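Long-range contacts in 4'-phospho-dehydrooxetanocin synthase (Bacillus megaterium, PDB 5UL3), which converts dAMP into an oxetane aldehyde by oxidative ring contraction, using a [4Fe-4S] cluster, S-adenosylmethionine and cobalamin, in the biosynthesis of the nucleoside analogue oxetanocin A: residues Leu122-Val127 with Gly182-Phe187; Thr142-Leu147 with Thr289-Ile294; Lys191-Ile196 with Glu225-Arg230. One frame throughout, in Å; residues are numbered along the deposited sequence. Where two conformers were deposited one is given.

Contact 1 (Leu122-Val127 with Gly182-Phe187)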
loop_
_atom_site.group_PDB
_atom_site.type_symbol
_atom_site.label_atom_id
_atom_site.label_comp_id
_atom_site.label_asym_id
_atom_site.label_seq_id
_atom_site.Cartn_x
_atom_site.Cartn_y
_atom_site.Cartn_z
ATOM N N LEU A 122 6.412 -13.378 -13.533
ATOM C CA LEU A 122 6.571 -12.282 -12.582
ATOM C C LEU A 122 6.429 -12.861 -11.189
ATOM O O LEU A 122 5.454 -13.570 -10.917
ATOM C CB LEU A 122 5.513 -11.203 -12.793
ATOM C CG LEU A 122 5.536 -10.566 -14.181
ATOM C CD1 LEU A 122 4.356 -9.627 -14.344
ATOM C CD2 LEU A 122 6.867 -9.831 -14.407
ATOM N N VAL A 123 7.376 -12.535 -10.315
ATOM C CA VAL A 123 7.467 -13.106 -8.972
ATOM C C VAL A 123 7.379 -11.974 -7.954
ATOM O O VAL A 123 8.221 -11.063 -7.962
ATOM C CB VAL A 123 8.777 -13.885 -8.789
ATOM C CG1 VAL A 123 8.783 -14.611 -7.427
ATOM C CG2 VAL A 123 8.980 -14.877 -9.937
ATOM N N ASN A 124 6.367 -12.022 -7.088
ATOM C CA ASN A 124 6.285 -11.098 -5.959
ATOM C C ASN A 124 7.019 -11.704 -4.766
ATOM O O ASN A 124 6.641 -12.785 -4.303
ATOM C CB ASN A 124 4.833 -10.816 -5.567
ATOM C CG ASN A 124 4.744 -9.850 -4.385
ATOM O OD1 ASN A 124 5.500 -8.885 -4.329
ATOM N ND2 ASN A 124 3.854 -10.126 -3.433
ATOM N N LEU A 125 8.051 -11.021 -4.270
ATOM C CA LEU A 125 8.760 -11.528 -3.101
ATOM C C LEU A 125 8.014 -11.168 -1.821
ATOM O O LEU A 125 7.198 -10.245 -1.781
ATOM C CB LEU A 125 10.194 -10.989 -3.038
ATOM C CG LEU A 125 11.019 -11.105 -4.314
ATOM C CD1 LEU A 125 12.479 -10.754 -4.057
ATOM C CD2 LEU A 125 10.877 -12.482 -4.951
ATOM N N CYS A 126 8.305 -11.922 -0.758
ATOM C CA CYS A 126 7.676 -11.701 0.538
ATOM C C CYS A 126 8.522 -12.382 1.601
ATOM O O CYS A 126 8.900 -13.546 1.436
ATOM C CB CYS A 126 6.248 -12.264 0.583
ATOM S SG CYS A 126 5.332 -11.857 2.138
ATOM N N VAL A 127 8.825 -11.655 2.672
ATOM C CA VAL A 127 9.376 -12.256 3.885
ATOM C C VAL A 127 8.165 -12.624 4.734
ATOM O O VAL A 127 7.597 -11.774 5.421
ATOM C CB VAL A 127 10.329 -11.305 4.608
ATOM C CG1 VAL A 127 10.952 -11.984 5.827
ATOM C CG2 VAL A 127 11.416 -10.816 3.661
ATOM N N GLY A 182 10.772 -11.607 -14.092
ATOM C CA GLY A 182 10.779 -10.363 -13.336
ATOM C C GLY A 182 10.525 -10.606 -11.867
ATOM O O GLY A 182 9.619 -11.354 -11.499
ATOM N N LEU A 183 11.319 -9.940 -11.024
ATOM C CA LEU A 183 11.112 -9.950 -9.582
ATOM C C LEU A 183 10.692 -8.562 -9.114
ATOM O O LEU A 183 11.325 -7.565 -9.476
ATOM C CB LEU A 183 12.379 -10.364 -8.826
ATOM C CG LEU A 183 13.183 -11.570 -9.307
ATOM C CD1 LEU A 183 14.340 -11.821 -8.312
ATOM C CD2 LEU A 183 12.272 -12.806 -9.445
ATOM N N SER A 184 9.649 -8.509 -8.292
ATOM C CA SER A 184 9.274 -7.283 -7.589
ATOM C C SER A 184 9.984 -7.276 -6.233
ATOM O O SER A 184 9.751 -8.167 -5.404
ATOM C CB SER A 184 7.754 -7.218 -7.424
ATOM O OG SER A 184 7.334 -5.939 -6.969
ATOM N N VAL A 185 10.850 -6.288 -6.013
ATOM C CA VAL A 185 11.775 -6.265 -4.881
ATOM C C VAL A 185 11.413 -5.060 -4.017
ATOM O O VAL A 185 11.609 -3.911 -4.430
ATOM C CB VAL A 185 13.242 -6.186 -5.329
ATOM C CG1 VAL A 185 14.167 -6.173 -4.109
ATOM C CG2 VAL A 185 13.587 -7.348 -6.256
ATOM N N ASN A 186 10.892 -5.322 -2.828
ATOM C CA ASN A 186 10.379 -4.308 -1.925
ATOM C C ASN A 186 11.295 -4.172 -0.714
ATOM O O ASN A 186 12.269 -4.915 -0.568
ATOM C CB ASN A 186 8.957 -4.665 -1.500
ATOM C CG ASN A 186 8.069 -3.460 -1.448
ATOM O OD1 ASN A 186 8.517 -2.371 -1.088
ATOM N ND2 ASN A 186 6.818 -3.624 -1.847
ATOM N N PHE A 187 10.973 -3.193 0.145
ATOM C CA PHE A 187 11.702 -2.979 1.395
ATOM C C PHE A 187 11.950 -4.288 2.129
ATOM O O PHE A 187 11.032 -5.092 2.322
ATOM C CB PHE A 187 10.918 -2.036 2.315
ATOM C CG PHE A 187 10.819 -0.629 1.804
ATOM C CD1 PHE A 187 11.889 0.246 1.942
ATOM C CD2 PHE A 187 9.660 -0.173 1.196
ATOM C CE1 PHE A 187 11.811 1.546 1.473
ATOM C CE2 PHE A 187 9.575 1.145 0.729
ATOM C CZ PHE A 187 10.651 1.995 0.874
HETATM O O HOH W 1 5.069 -5.500 -4.112
#
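The flat carboxamide of N124 meets S184 with its oxygen, OD1 lying 4.2 Å from S184 CB, while ND2 hydrogen-bonds to D159. A water joins the same OD1 weakly to ND2 of the N186 amide. N124 and S184 sit on neighbouring parallel strands. Within these segments both backbone bonds come from V123: its N-H goes to G182 O at 2.8 Å and its carbonyl accepts S184 N at 2.9 Å, so the two bonds fall on either side of L183, the partner of V123. T121 continues the ladder to G182.

L122, N124 and S184 point to one side of the sheet, under helix 138-149. G182 has no side chain there, and L122 CD2 settles 4.1 Å from its CA. V123 and L183 point to the other side and lie next to each other, V123 CB 3.7 Å from L183 CD2, and L183 packs on L197 of helix 190-205. Where the regular pairing ends, L125 turns its side chain toward the neighbouring strand and lays CG against S184 O at 3.4 Å, with CD1 near V185.

These are two central strands of the Rossmann domain that houses cobalamin. The chain leaves their C-terminal ends toward helices on opposite sides of the sheet, which is the classic place for a Rossmann fold to bind its ligand. S184 OG, anti to its own backbone N (chi1 -169°), extends from this end and hydrogen-bonds both N217 ND2 and N3B of cobalamin. If this dimethylbenzimidazole nitrogen is unprotonated, as expected near neutral pH, it would accept the hydroxyl proton, leaving the S184 oxygen to take the N217 amide N-H; its engagement by serine is consistent with cobalamin bound base-off.

Contact 2 (Thr142-Leu147 with Thr289-Ile294)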
loop_
_atom_site.group_PDB
_atom_site.type_symbol
_atom_site.label_atom_id
_atom_site.label_comp_id
_atom_site.label_asym_id
_atom_site.label_seq_id
_atom_site.Cartn_x
_atom_site.Cartn_y
_atom_site.Cartn_z
ATOM N N THR A 142 -1.104 -6.014 -11.942
ATOM C CA THR A 142 -1.402 -5.082 -13.023
ATOM C C THR A 142 -0.421 -5.199 -14.183
ATOM O O THR A 142 -0.790 -4.899 -15.322
ATOM C CB THR A 142 -1.411 -3.627 -12.516
ATOM O OG1 THR A 142 -0.103 -3.285 -12.044
ATOM C CG2 THR A 142 -2.401 -3.474 -11.370
ATOM N N LEU A 143 0.824 -5.595 -13.932
ATOM C CA LEU A 143 1.715 -5.880 -15.056
ATOM C C LEU A 143 1.174 -7.043 -15.877
ATOM O O LEU A 143 1.143 -6.989 -17.111
ATOM C CB LEU A 143 3.118 -6.182 -14.556
ATOM C CG LEU A 143 3.781 -5.033 -13.817
ATOM C CD1 LEU A 143 5.165 -5.480 -13.288
ATOM C CD2 LEU A 143 3.870 -3.833 -14.787
ATOM N N SER A 144 0.731 -8.100 -15.192
ATOM C CA SER A 144 0.110 -9.236 -15.876
ATOM C C SER A 144 -1.099 -8.806 -16.687
ATOM O O SER A 144 -1.225 -9.152 -17.873
ATOM C CB SER A 144 -0.288 -10.302 -14.840
ATOM O OG SER A 144 -1.054 -11.338 -15.436
ATOM N N SER A 145 -2.035 -8.084 -16.062
ATOM C CA SER A 145 -3.270 -7.788 -16.783
ATOM C C SER A 145 -3.035 -6.836 -17.954
ATOM O O SER A 145 -3.704 -6.962 -18.995
ATOM C CB SER A 145 -4.330 -7.237 -15.836
ATOM O OG SER A 145 -3.955 -5.955 -15.307
ATOM N N TYR A 146 -2.100 -5.900 -17.808
ATOM C CA TYR A 146 -1.718 -5.045 -18.931
ATOM C C TYR A 146 -1.225 -5.886 -20.116
ATOM O O TYR A 146 -1.677 -5.706 -21.254
ATOM C CB TYR A 146 -0.648 -4.040 -18.474
ATOM C CG TYR A 146 -0.012 -3.329 -19.651
ATOM C CD1 TYR A 146 -0.636 -2.253 -20.254
ATOM C CD2 TYR A 146 1.173 -3.807 -20.206
ATOM C CE1 TYR A 146 -0.071 -1.635 -21.371
ATOM C CE2 TYR A 146 1.735 -3.212 -21.318
ATOM C CZ TYR A 146 1.117 -2.124 -21.887
ATOM O OH TYR A 146 1.687 -1.545 -22.997
ATOM N N LEU A 147 -0.290 -6.810 -19.859
ATOM C CA LEU A 147 0.258 -7.640 -20.930
ATOM C C LEU A 147 -0.801 -8.552 -21.543
ATOM O O LEU A 147 -0.804 -8.776 -22.766
ATOM C CB LEU A 147 1.422 -8.478 -20.399
ATOM C CG LEU A 147 2.668 -7.678 -20.007
ATOM C CD1 LEU A 147 3.726 -8.617 -19.376
ATOM C CD2 LEU A 147 3.267 -6.920 -21.189
ATOM N N THR A 289 -8.343 -4.389 -14.738
ATOM C CA THR A 289 -8.439 -5.180 -13.509
ATOM C C THR A 289 -7.161 -5.971 -13.248
ATOM O O THR A 289 -6.688 -6.661 -14.151
ATOM C CB THR A 289 -9.620 -6.152 -13.628
ATOM O OG1 THR A 289 -10.804 -5.429 -13.991
ATOM C CG2 THR A 289 -9.835 -6.930 -12.297
ATOM N N PRO A 290 -6.559 -5.907 -12.056
ATOM C CA PRO A 290 -5.393 -6.751 -11.787
ATOM C C PRO A 290 -5.724 -8.218 -12.016
ATOM O O PRO A 290 -6.858 -8.658 -11.801
ATOM C CB PRO A 290 -5.093 -6.491 -10.303
ATOM C CG PRO A 290 -6.370 -5.973 -9.758
ATOM C CD PRO A 290 -6.981 -5.172 -10.853
ATOM N N SER A 291 -4.716 -8.971 -12.436
ATOM C CA SER A 291 -4.914 -10.399 -12.656
ATOM C C SER A 291 -5.233 -11.073 -11.326
ATOM O O SER A 291 -4.681 -10.711 -10.286
ATOM C CB SER A 291 -3.663 -11.017 -13.286
ATOM O OG SER A 291 -3.472 -10.482 -14.604
ATOM N N LEU A 292 -6.116 -12.069 -11.361
ATOM C CA LEU A 292 -6.622 -12.670 -10.124
ATOM C C LEU A 292 -6.157 -14.114 -9.930
ATOM O O LEU A 292 -6.721 -14.837 -9.089
ATOM C CB LEU A 292 -8.149 -12.578 -10.082
ATOM C CG LEU A 292 -8.689 -11.143 -10.147
ATOM C CD1 LEU A 292 -10.208 -11.109 -10.266
ATOM C CD2 LEU A 292 -8.235 -10.332 -8.931
ATOM N N ASP A 293 -5.092 -14.518 -10.637
ATOM C CA ASP A 293 -4.553 -15.881 -10.558
ATOM C C ASP A 293 -4.306 -16.341 -9.119
ATOM O O ASP A 293 -4.496 -17.521 -8.794
ATOM C CB ASP A 293 -3.226 -15.975 -11.312
ATOM C CG ASP A 293 -3.341 -15.589 -12.793
ATOM O OD1 ASP A 293 -4.232 -14.798 -13.157
ATOM O OD2 ASP A 293 -2.513 -16.096 -13.569
ATOM N N ILE A 294 -3.822 -15.438 -8.262
ATOM C CA ILE A 294 -3.411 -15.798 -6.902
ATOM C C ILE A 294 -4.554 -15.695 -5.906
ATOM O O ILE A 294 -4.395 -16.098 -4.742
ATOM C CB ILE A 294 -2.226 -14.905 -6.469
ATOM C CG1 ILE A 294 -1.157 -14.844 -7.565
ATOM C CG2 ILE A 294 -1.549 -15.424 -5.192
ATOM C CD1 ILE A 294 -0.487 -16.186 -7.877
#
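S144 and S291 meet through their hydroxyls, OG to OG at 2.7 Å, a hydrogen bond in which either could be the donor. The S144 oxygen stands anti to its backbone N (chi1 172°), which carries it off the helix toward the incoming chain. S291 OG also has a weak bond to the carbonyl of G141, and the backbones of S291 and G141 are hydrogen-bonded as well, so this serine is tied to the helix by both main chain and side chain.

One residue further along, S145 presses CB against T289 O at 3.0 Å, a tight approach. Its OG is 3.1 Å from the same T289 O, and the carbonyls of T142, G141 and P288 are all weak candidates for its single proton. T142 adds an apolar touch, CG2 to P290 CB at 4.2 Å, while its OG1 turns back to L138 O in the preceding turn.

The helix is 138-149, the first after strand 119-124 in the cobalamin-binding Rossmann domain. The irregular segment T289-I294 lies between helices 283-286 and 295-300, ahead of strand 305-311, and it lies across the helix surface with all its touching residues buried.

Further out, T289 OG1 bonds to D344, and P290 packs on Q341 and I345, all of helix 335-351; the segment is therefore held between that helix and 138-149. S144 and S291 also rest on V155 and L157 of strand 154-159. D293 makes a salt bridge to R148 one turn beyond S144. At the opposite end of this patch, T142 touches E242 and cobalamin itself, which L143 contacts too.

Contact 3 (Lys191-Ile196 with Glu225-Arg230)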
loop_
_atom_site.group_PDB
_atom_site.type_symbol
_atom_site.label_atom_id
_atom_site.label_comp_id
_atom_site.label_asym_id
_atom_site.label_seq_id
_atom_site.Cartn_x
_atom_site.Cartn_y
_atom_site.Cartn_z
ATOM N N LYS A 191 18.064 -9.479 0.579
ATOM C CA LYS A 191 18.662 -10.802 0.764
ATOM C C LYS A 191 17.881 -11.879 0.013
ATOM O O LYS A 191 18.472 -12.728 -0.666
ATOM C CB LYS A 191 18.747 -11.111 2.265
ATOM C CG LYS A 191 19.046 -12.561 2.623
ATOM C CD LYS A 191 19.108 -12.733 4.138
ATOM C CE LYS A 191 19.272 -14.192 4.535
ATOM N NZ LYS A 191 19.309 -14.362 6.019
ATOM N N LEU A 192 16.549 -11.838 0.092
ATOM C CA LEU A 192 15.706 -12.758 -0.668
ATOM C C LEU A 192 15.912 -12.600 -2.175
ATOM O O LEU A 192 16.025 -13.589 -2.914
ATOM C CB LEU A 192 14.249 -12.504 -0.291
ATOM C CG LEU A 192 13.128 -13.445 -0.653
ATOM C CD1 LEU A 192 13.471 -14.844 -0.180
ATOM C CD2 LEU A 192 11.903 -12.940 0.066
ATOM N N ALA A 193 15.943 -11.352 -2.654
ATOM C CA ALA A 193 16.170 -11.104 -4.071
ATOM C C ALA A 193 17.506 -11.674 -4.528
ATOM O O ALA A 193 17.589 -12.302 -5.589
ATOM C CB ALA A 193 16.119 -9.595 -4.357
ATOM N N PHE A 194 18.571 -11.435 -3.757
ATOM C CA PHE A 194 19.889 -11.898 -4.181
ATOM C C PHE A 194 19.955 -13.419 -4.206
ATOM O O PHE A 194 20.572 -13.996 -5.107
ATOM C CB PHE A 194 20.981 -11.342 -3.271
ATOM C CG PHE A 194 21.450 -9.961 -3.649
ATOM C CD1 PHE A 194 20.594 -9.060 -4.261
ATOM C CD2 PHE A 194 22.756 -9.572 -3.400
ATOM C CE1 PHE A 194 21.038 -7.774 -4.601
ATOM C CE2 PHE A 194 23.208 -8.296 -3.746
ATOM C CZ PHE A 194 22.347 -7.400 -4.347
ATOM N N GLU A 195 19.323 -14.077 -3.236
ATOM C CA GLU A 195 19.280 -15.541 -3.232
ATOM C C GLU A 195 18.565 -16.076 -4.468
ATOM O O GLU A 195 19.031 -17.028 -5.110
ATOM C CB GLU A 195 18.589 -16.053 -1.970
ATOM C CG GLU A 195 19.380 -15.844 -0.683
ATOM C CD GLU A 195 18.742 -16.536 0.510
ATOM O OE1 GLU A 195 18.029 -17.540 0.291
ATOM O OE2 GLU A 195 18.956 -16.080 1.657
ATOM N N ILE A 196 17.417 -15.486 -4.804
ATOM C CA ILE A 196 16.662 -15.955 -5.961
ATOM C C ILE A 196 17.418 -15.648 -7.244
ATOM O O ILE A 196 17.508 -16.499 -8.135
ATOM C CB ILE A 196 15.248 -15.349 -5.969
ATOM C CG1 ILE A 196 14.456 -15.842 -4.760
ATOM C CG2 ILE A 196 14.515 -15.715 -7.259
ATOM C CD1 ILE A 196 13.151 -15.098 -4.532
ATOM N N GLU A 225 23.143 0.341 -8.218
ATOM C CA GLU A 225 24.558 -0.021 -8.281
ATOM C C GLU A 225 24.850 -1.311 -7.520
ATOM O O GLU A 225 25.683 -2.118 -7.951
ATOM C CB GLU A 225 25.413 1.130 -7.745
ATOM C CG GLU A 225 25.110 1.538 -6.303
ATOM C CD GLU A 225 23.800 2.303 -6.153
ATOM O OE1 GLU A 225 23.344 2.918 -7.138
ATOM O OE2 GLU A 225 23.222 2.282 -5.048
ATOM N N GLN A 226 24.177 -1.529 -6.387
ATOM C CA GLN A 226 24.390 -2.761 -5.638
ATOM C C GLN A 226 23.919 -3.975 -6.424
ATOM O O GLN A 226 24.498 -5.063 -6.296
ATOM C CB GLN A 226 23.679 -2.699 -4.285
ATOM C CG GLN A 226 24.533 -2.166 -3.123
ATOM C CD GLN A 226 24.370 -0.668 -2.902
ATOM O OE1 GLN A 226 23.796 0.035 -3.735
ATOM N NE2 GLN A 226 24.870 -0.175 -1.769
ATOM N N PHE A 227 22.881 -3.811 -7.248
ATOM C CA PHE A 227 22.423 -4.911 -8.087
ATOM C C PHE A 227 23.345 -5.121 -9.281
ATOM O O PHE A 227 23.657 -6.265 -9.627
ATOM C CB PHE A 227 20.986 -4.654 -8.556
ATOM C CG PHE A 227 19.952 -4.890 -7.486
ATOM C CD1 PHE A 227 19.655 -3.907 -6.560
ATOM C CD2 PHE A 227 19.283 -6.101 -7.406
ATOM C CE1 PHE A 227 18.706 -4.128 -5.571
ATOM C CE2 PHE A 227 18.329 -6.321 -6.432
ATOM C CZ PHE A 227 18.044 -5.328 -5.510
ATOM N N PHE A 228 23.791 -4.035 -9.918
ATOM C CA PHE A 228 24.659 -4.168 -11.085
ATOM C C PHE A 228 26.020 -4.744 -10.704
ATOM O O PHE A 228 26.651 -5.442 -11.508
ATOM C CB PHE A 228 24.834 -2.813 -11.776
ATOM C CG PHE A 228 23.578 -2.287 -12.438
ATOM C CD1 PHE A 228 22.697 -3.141 -13.084
ATOM C CD2 PHE A 228 23.287 -0.926 -12.414
ATOM C CE1 PHE A 228 21.551 -2.656 -13.697
ATOM C CE2 PHE A 228 22.141 -0.433 -13.017
ATOM C CZ PHE A 228 21.271 -1.298 -13.663
ATOM N N GLU A 229 26.477 -4.475 -9.483
ATOM C CA GLU A 229 27.778 -4.971 -9.053
ATOM C C GLU A 229 27.807 -6.495 -9.038
ATOM O O GLU A 229 28.793 -7.114 -9.453
ATOM C CB GLU A 229 28.098 -4.394 -7.677
ATOM C CG GLU A 229 29.304 -4.975 -6.983
ATOM C CD GLU A 229 29.501 -4.343 -5.619
ATOM O OE1 GLU A 229 28.671 -3.483 -5.248
ATOM O OE2 GLU A 229 30.476 -4.702 -4.924
ATOM N N ARG A 230 26.719 -7.117 -8.601
ATOM C CA ARG A 230 26.646 -8.568 -8.526
ATOM C C ARG A 230 26.068 -9.198 -9.790
ATOM O O ARG A 230 26.456 -10.316 -10.149
ATOM C CB ARG A 230 25.823 -8.965 -7.294
ATOM C CG ARG A 230 25.744 -10.456 -7.035
ATOM C CD ARG A 230 25.111 -10.724 -5.683
ATOM N NE ARG A 230 25.056 -12.150 -5.367
ATOM C CZ ARG A 230 26.023 -12.810 -4.735
ATOM N NH1 ARG A 230 27.121 -12.169 -4.358
ATOM N NH2 ARG A 230 25.895 -14.108 -4.481
#
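F194 and F227 pack two helices on the same side of the Rossmann sheet, where they follow the parallel strands 180-184 and 212-216 in successive crossovers. The axes of segments 191-196 and 225-230 are inclined at 23° and approach to 12.0 Å, a gap filled by the side chains.

F194 does most of the bridging. Its CG is anti to the carbonyl carbon and beside the backbone N (chi1 -85°). The ring meets F227 in a T-shaped pair: the edge of F194 approaches a face of F227, with the planes at 77° and the centroids 5.2 Å apart. F194 CE1 is the atom over that face, displaced toward the rim, and F227 CE2 is its closest neighbour at 3.6 Å. The F227 bond to CB does not aim at the other helix, but the ring swings in its direction, and its own edge is met more loosely by A193 CB.

R230 brings up the other side of the contact. Its CG is anti to the backbone N, and the chain is extended from CG to NE. The side chain crosses F194 obliquely, and at its far end NH2 makes a salt bridge to D198. It is the aliphatic part that touches the ring, R230 CD at 3.5 Å from F194 CD2, although the guanidinium and ring planes are nearly parallel. The F194 ring is further contacted by Y231, edge-to-face. R230 is exposed and its charge is paired with D198, while F227 is buried. At the remaining tip of the ring, F194 CZ lies 3.7 Å from the backbone oxygen of Q226.

How the contacts relate
Contact 1 is the buried centre of the Rossmann domain, and the other two lie on its two sides. Helix 138-149, which supplies contact 2, packs against it through L122 CD1, 3.7 Å from L143 CB. Helix 190-205, which supplies contact 3, covers the other face through L125 and V185, both of which touch A193. Contacts 2 and 3 do not meet; their nearest atoms are about 14 Å apart. Chemistry follows place: backbone hydrogen bonds between strands in contact 1, hydroxyls and carbonyls in the buried contact 2, aromatic rings and an arginine in the partly exposed contact 3. Cobalamin touches residues of the first two.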